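Local coordinates for putative periplasmic protein (Bacteroides vulgatus ATCC 8482, PDB 3DUE) that is of unknown function but belongs to a PepSY-like family of bacterial periplasmic proteins and possibly acts as an inhibitor, at residues 6-9 with 10-14. Residues are numbered along the deposited sequence; the frame is centred on the assembly and turned at random.
Sequences KPIQ and VNQLP
Gln9 and Gln12 are joined by two hydrogen bonds that close the turn between the edge strand 6-7 and helix 15-24. In the first, the backbone N of Gln9 donates to the side-chain OE1 of Gln12 at 3.0 Å. The bond is nearly straight, 173° at the hydrogen, and uses a lone pair in the plane of the Gln12 amide. The Gln12 chain is extended beyond CG (chi2 177°), and this reach carries the amide back to the Gln9 backbone. In the second, Gln12 N donates to Gln9 O, also at 3.0 Å. This donor sits above the carbonyl plane, 55° out of it. A further bond, Leu13 N to Val10 O at 3.0 Å, continues the 3-10 segment 10-12.

The same reach brings Gln12 OE1 to 3.4 Å from Ile8 CA and against Ile8 CB. Gln12 CB rests 3.4 Å from Gln9 O. Asn11 OD1 comes to 3.6 Å from Gln9 CB.

The apolar contact is small. Ile8 CD1 meets Leu13 CD2 at 3.7 Å, and the two side chains cross at about a right angle. Both also pack on Tyr44 of strand 41-48, and Ile8 reaches Ala33 and Met35 of strand 30-38. Backbone bonds from Ile8 to Ala33 and from Lys6 to Met35 hold this stretch to the sheet. Pro14 then takes the N-cap position of helix 15-24.

The bond from Gln9 N to Gln12 OE1 is like the half of a capping box in which the side chain three residues on accepts the backbone N-H, here at the start of a 3-10 turn. It ties down a backbone N-H at the surface, while Ile8 and Leu13 lie against the sheet.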
# COMPACT_ATOMS: atom_id res chain seq x y z
N LYS A 6 0.63 6.49 -18.28
CA LYS A 6 -0.58 6.86 -19.01
C LYS A 6 -1.74 6.93 -18.04
O LYS A 6 -1.84 6.09 -17.17
CB LYS A 6 -0.86 5.86 -20.13
CG LYS A 6 0.22 5.94 -21.25
CD LYS A 6 -0.26 5.26 -22.56
CE LYS A 6 0.85 5.17 -23.67
NZ LYS A 6 1.29 6.53 -24.17
N PRO A 7 -2.59 7.94 -18.18
CA PRO A 7 -3.74 8.01 -17.29
C PRO A 7 -4.77 6.92 -17.62
O PRO A 7 -4.96 6.56 -18.81
CB PRO A 7 -4.31 9.42 -17.54
CG PRO A 7 -3.91 9.77 -18.92
CD PRO A 7 -2.57 9.06 -19.16
N ILE A 8 -5.48 6.45 -16.60
CA ILE A 8 -6.47 5.44 -16.79
C ILE A 8 -7.68 5.74 -15.93
O ILE A 8 -7.64 6.56 -15.02
CB ILE A 8 -5.94 4.01 -16.44
CG1 ILE A 8 -5.63 3.89 -14.92
CG2 ILE A 8 -4.77 3.62 -17.35
CD1 ILE A 8 -5.40 2.45 -14.44
N GLN A 9 -8.77 5.07 -16.30
CA GLN A 9 -10.01 5.07 -15.55
C GLN A 9 -9.94 3.87 -14.62
O GLN A 9 -9.20 2.93 -14.89
CB GLN A 9 -11.21 4.95 -16.49
CG GLN A 9 -11.39 6.16 -17.44
CD GLN A 9 -11.89 7.37 -16.69
OE1 GLN A 9 -12.75 7.23 -15.84
NE2 GLN A 9 -11.35 8.56 -16.98
N VAL A 10 -10.73 3.91 -13.55
CA VAL A 10 -10.84 2.82 -12.57
C VAL A 10 -11.22 1.50 -13.23
O VAL A 10 -10.64 0.45 -12.88
CB VAL A 10 -11.83 3.17 -11.39
CG1 VAL A 10 -12.16 1.96 -10.50
CG2 VAL A 10 -11.31 4.32 -10.54
N ASN A 11 -12.13 1.52 -14.19
CA ASN A 11 -12.49 0.26 -14.85
C ASN A 11 -11.39 -0.35 -15.72
O ASN A 11 -11.59 -1.42 -16.27
CB ASN A 11 -13.79 0.38 -15.63
CG ASN A 11 -13.70 1.33 -16.78
OD1 ASN A 11 -12.62 1.74 -17.23
ND2 ASN A 11 -14.86 1.66 -17.31
N GLN A 12 -10.27 0.33 -15.87
CA GLN A 12 -9.10 -0.21 -16.57
C GLN A 12 -8.09 -0.88 -15.60
O GLN A 12 -7.07 -1.42 -16.03
CB GLN A 12 -8.40 0.84 -17.41
CG GLN A 12 -9.28 1.36 -18.55
CD GLN A 12 -8.61 2.46 -19.34
OE1 GLN A 12 -8.45 3.58 -18.85
NE2 GLN A 12 -8.23 2.16 -20.59
N LEU A 13 -8.35 -0.82 -14.30
CA LEU A 13 -7.52 -1.55 -13.33
C LEU A 13 -7.88 -3.04 -13.34
O LEU A 13 -9.05 -3.40 -13.59
CB LEU A 13 -7.79 -0.98 -11.92
CG LEU A 13 -7.43 0.44 -11.52
CD1 LEU A 13 -8.24 0.91 -10.24
CD2 LEU A 13 -5.94 0.62 -11.31
N PRO A 14 -6.91 -3.92 -13.02
CA PRO A 14 -7.27 -5.30 -12.90
C PRO A 14 -8.43 -5.43 -11.89
O PRO A 14 -8.52 -4.65 -10.93
CB PRO A 14 -5.99 -5.96 -12.37
CG PRO A 14 -4.90 -5.07 -12.87
CD PRO A 14 -5.48 -3.71 -12.71